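Local coordinates for protein prolyl-tRNA synthetase (Naegleria fowleri, PDB 6UYH) that charges tRNA with proline using ATP, as a class II aminoacyl-tRNA synthetase, and is bound here to halofuginone and an ATP analogue, at residues Ser96-Ala100 with Val149-Phe153. Residues are numbered along the deposited sequence; the frame is centred on the assembly and turned at random. Where two conformers were deposited one is given.
Sequences SPEVA and VRWEF. With HFG (7-bromo-6-chloro-3-{3-[(2R,3S)-3-hydroxypiperidin-2-yl]-2-oxopropyl}quinazolin-4(3H)-one), chain D; ANP (phosphoaminophosphonic acid-adenylate ester), chain C.
Trp-151 N gives its hydrogen to Glu-98 O at 2.7 Å, nearly straight (172°), the one direct hydrogen bond between the two loops. A water makes the next link, accepting from Ala-100 N and donating to Val-149 O. Trp-151 centres an inverse gamma turn; its CB packs against Glu-98 O while the indole extends beyond that loop to a cation-pi contact with Arg-163.

Apolar contact is small: Ala-100 CB meets Val-149 CG1 at 3.8 Å and lies obliquely off the indole. Val-102 of the second subunit also packs on Ala-100. Halofuginone's BR1 rests on Val-99 CG2 at 3.5 Å and on Glu-98 CB.

Segment 149-153 continues from the end of strand 140-149 toward antiparallel strand 164-174, and Arg-150 and Glu-152 fit the arginine-x-glutamate signature of class II motif 2. Arg-150 stretches out straight as far as NE, which donates to Pro-118 O; halofuginone N1 sits 3.2 Å off the middle of one guanidinium face. Both terminal nitrogens donate to alpha-phosphate oxygen O2A of ANP, NH2 at 2.8 Å. Glu-152 bends at chi2 (-83°), turning OE2 to accept from adenine N6 at 3.0 Å.

With CG beside its backbone N (chi1 -65°), Glu-98 runs along Trp-151 O; OE2 ends near Arg-150 CB, 5.2 Å from Arg-150 NE, too far for a salt bridge. Glu-98 OE1 lies 4.1 Å from Glu-152 OE1; a water donating to both, and Arg-161's salt bridge to Glu-152, probably ease the repulsion.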
# COMPACT_ATOMS: atom_id res chain seq x y z
N SER A 96 23.42 -7.39 11.95
CA SER A 96 23.07 -6.56 13.10
C SER A 96 23.45 -5.09 12.94
O SER A 96 22.69 -4.24 13.43
CB SER A 96 23.69 -7.16 14.38
OG SER A 96 25.10 -7.03 14.42
N PRO A 97 24.56 -4.72 12.28
CA PRO A 97 24.83 -3.28 12.11
C PRO A 97 23.81 -2.55 11.24
O PRO A 97 23.75 -1.31 11.32
CB PRO A 97 26.23 -3.26 11.46
CG PRO A 97 26.85 -4.55 11.90
CD PRO A 97 25.72 -5.53 11.85
N GLU A 98 23.01 -3.25 10.43
CA GLU A 98 22.03 -2.60 9.56
C GLU A 98 20.66 -2.41 10.21
O GLU A 98 19.78 -1.81 9.58
CB GLU A 98 21.84 -3.40 8.27
CG GLU A 98 23.06 -3.48 7.36
CD GLU A 98 22.72 -4.06 5.98
OE1 GLU A 98 23.58 -3.98 5.08
OE2 GLU A 98 21.60 -4.58 5.78
N VAL A 99 20.45 -2.88 11.44
CA VAL A 99 19.14 -2.79 12.09
C VAL A 99 18.96 -1.40 12.69
O VAL A 99 19.82 -0.93 13.44
CB VAL A 99 19.00 -3.86 13.18
CG1 VAL A 99 17.62 -3.80 13.77
CG2 VAL A 99 19.33 -5.26 12.64
N ALA A 100 17.82 -0.77 12.42
CA ALA A 100 17.47 0.52 13.02
C ALA A 100 16.65 0.28 14.28
O ALA A 100 15.70 -0.50 14.26
CB ALA A 100 16.68 1.37 12.02
N VAL A 149 13.30 -1.12 6.22
CA VAL A 149 14.37 -0.23 6.68
C VAL A 149 15.64 -1.04 6.89
O VAL A 149 15.64 -2.00 7.66
CB VAL A 149 14.00 0.51 7.97
CG1 VAL A 149 15.19 1.34 8.48
CG2 VAL A 149 12.77 1.40 7.75
N ARG A 150 16.71 -0.63 6.22
CA ARG A 150 18.04 -1.20 6.46
C ARG A 150 19.05 -0.07 6.47
O ARG A 150 19.11 0.71 5.51
CB ARG A 150 18.42 -2.23 5.39
CG ARG A 150 17.48 -3.43 5.32
CD ARG A 150 17.75 -4.29 4.10
NE ARG A 150 16.81 -5.41 4.05
CZ ARG A 150 16.84 -6.38 3.14
NH1 ARG A 150 17.77 -6.37 2.19
NH2 ARG A 150 15.93 -7.35 3.18
N TRP A 151 19.84 0.02 7.53
CA TRP A 151 20.86 1.06 7.61
C TRP A 151 22.07 0.61 6.77
O TRP A 151 23.11 0.19 7.27
CB TRP A 151 21.23 1.36 9.05
CG TRP A 151 21.19 2.82 9.30
CD1 TRP A 151 22.25 3.64 9.58
CD2 TRP A 151 20.04 3.68 9.21
NE1 TRP A 151 21.83 4.94 9.71
CE2 TRP A 151 20.48 4.99 9.49
CE3 TRP A 151 18.69 3.45 8.94
CZ2 TRP A 151 19.60 6.07 9.50
CZ3 TRP A 151 17.83 4.53 8.96
CH2 TRP A 151 18.28 5.82 9.24
N GLU A 152 21.89 0.72 5.45
CA GLU A 152 22.88 0.26 4.49
C GLU A 152 24.23 0.92 4.75
O GLU A 152 24.32 2.14 4.91
CB GLU A 152 22.42 0.59 3.07
CG GLU A 152 21.08 -0.04 2.66
CD GLU A 152 21.21 -1.48 2.17
OE1 GLU A 152 22.33 -1.91 1.78
OE2 GLU A 152 20.18 -2.20 2.19
N PHE A 153 25.28 0.09 4.78
CA PHE A 153 26.64 0.62 4.86
C PHE A 153 27.10 1.21 3.53
O PHE A 153 27.80 2.22 3.49
CB PHE A 153 27.60 -0.48 5.31
CG PHE A 153 29.02 -0.03 5.42
CD1 PHE A 153 29.39 0.91 6.37
CD2 PHE A 153 30.00 -0.55 4.58
CE1 PHE A 153 30.70 1.33 6.48
CE2 PHE A 153 31.32 -0.13 4.69
CZ PHE A 153 31.67 0.81 5.64
O4' HFG D . 15.48 -10.42 3.52
C21 HFG D . 16.15 -11.39 3.25
C3' HFG D . 15.53 -12.68 2.76
C2' HFG D . 14.18 -12.55 2.06
N1' HFG D . 13.11 -12.10 2.97
C6' HFG D . 11.79 -12.13 2.32
C5' HFG D . 11.75 -11.24 1.10
C4' HFG D . 12.88 -11.61 0.13
C39 HFG D . 14.22 -11.62 0.85
O7' HFG D . 15.24 -12.04 -0.06
C1' HFG D . 17.68 -11.37 3.40
N3 HFG D . 18.12 -10.34 4.34
C4 HFG D . 17.82 -10.52 5.69
O11 HFG D . 17.26 -11.53 6.08
C10 HFG D . 18.21 -9.39 6.54
C5 HFG D . 17.99 -9.44 7.91
C2 HFG D . 18.72 -9.20 3.88
N1 HFG D . 19.06 -8.18 4.59
C9 HFG D . 18.79 -8.26 5.96
C8 HFG D . 19.09 -7.15 6.75
C7 HFG D . 18.84 -7.21 8.11
BR1 HFG D . 19.17 -5.65 9.14
C6 HFG D . 18.33 -8.35 8.69
CL1 HFG D . 18.14 -8.47 10.42
PG ANP C . 21.74 -6.64 -1.99
O1G ANP C . 23.06 -7.18 -2.30
O2G ANP C . 21.84 -5.82 -0.64
O3G ANP C . 21.32 -5.74 -3.22
PB ANP C . 19.88 -8.46 -0.49
O1B ANP C . 20.29 -9.82 -0.22
O2B ANP C . 20.19 -7.56 0.75
N3B ANP C . 20.61 -7.82 -1.83
PA ANP C . 17.09 -9.17 -0.25
O1A ANP C . 17.10 -10.59 -0.66
O2A ANP C . 17.06 -9.04 1.23
O3A ANP C . 18.36 -8.38 -0.78
O5' ANP C . 15.88 -8.29 -0.85
C5' ANP C . 14.94 -8.65 -1.88
C4' ANP C . 15.16 -7.72 -3.04
O4' ANP C . 15.01 -6.35 -2.60
C3' ANP C . 16.58 -7.79 -3.60
O3' ANP C . 16.68 -8.85 -4.55
C2' ANP C . 16.76 -6.42 -4.24
O2' ANP C . 16.32 -6.44 -5.59
C1' ANP C . 15.88 -5.51 -3.35
N9 ANP C . 16.64 -4.69 -2.42
C8 ANP C . 17.53 -5.12 -1.47
N7 ANP C . 18.07 -4.16 -0.76
C5 ANP C . 17.49 -3.01 -1.28
C6 ANP C . 17.64 -1.65 -0.96
N6 ANP C . 18.41 -1.20 0.04
N1 ANP C . 16.95 -0.76 -1.69
C2 ANP C . 16.13 -1.20 -2.65
N3 ANP C . 15.90 -2.46 -3.03
C4 ANP C . 16.61 -3.32 -2.30
O HOH W 1 22.67 -4.54 2.14
O HOH W 2 16.01 -2.08 10.55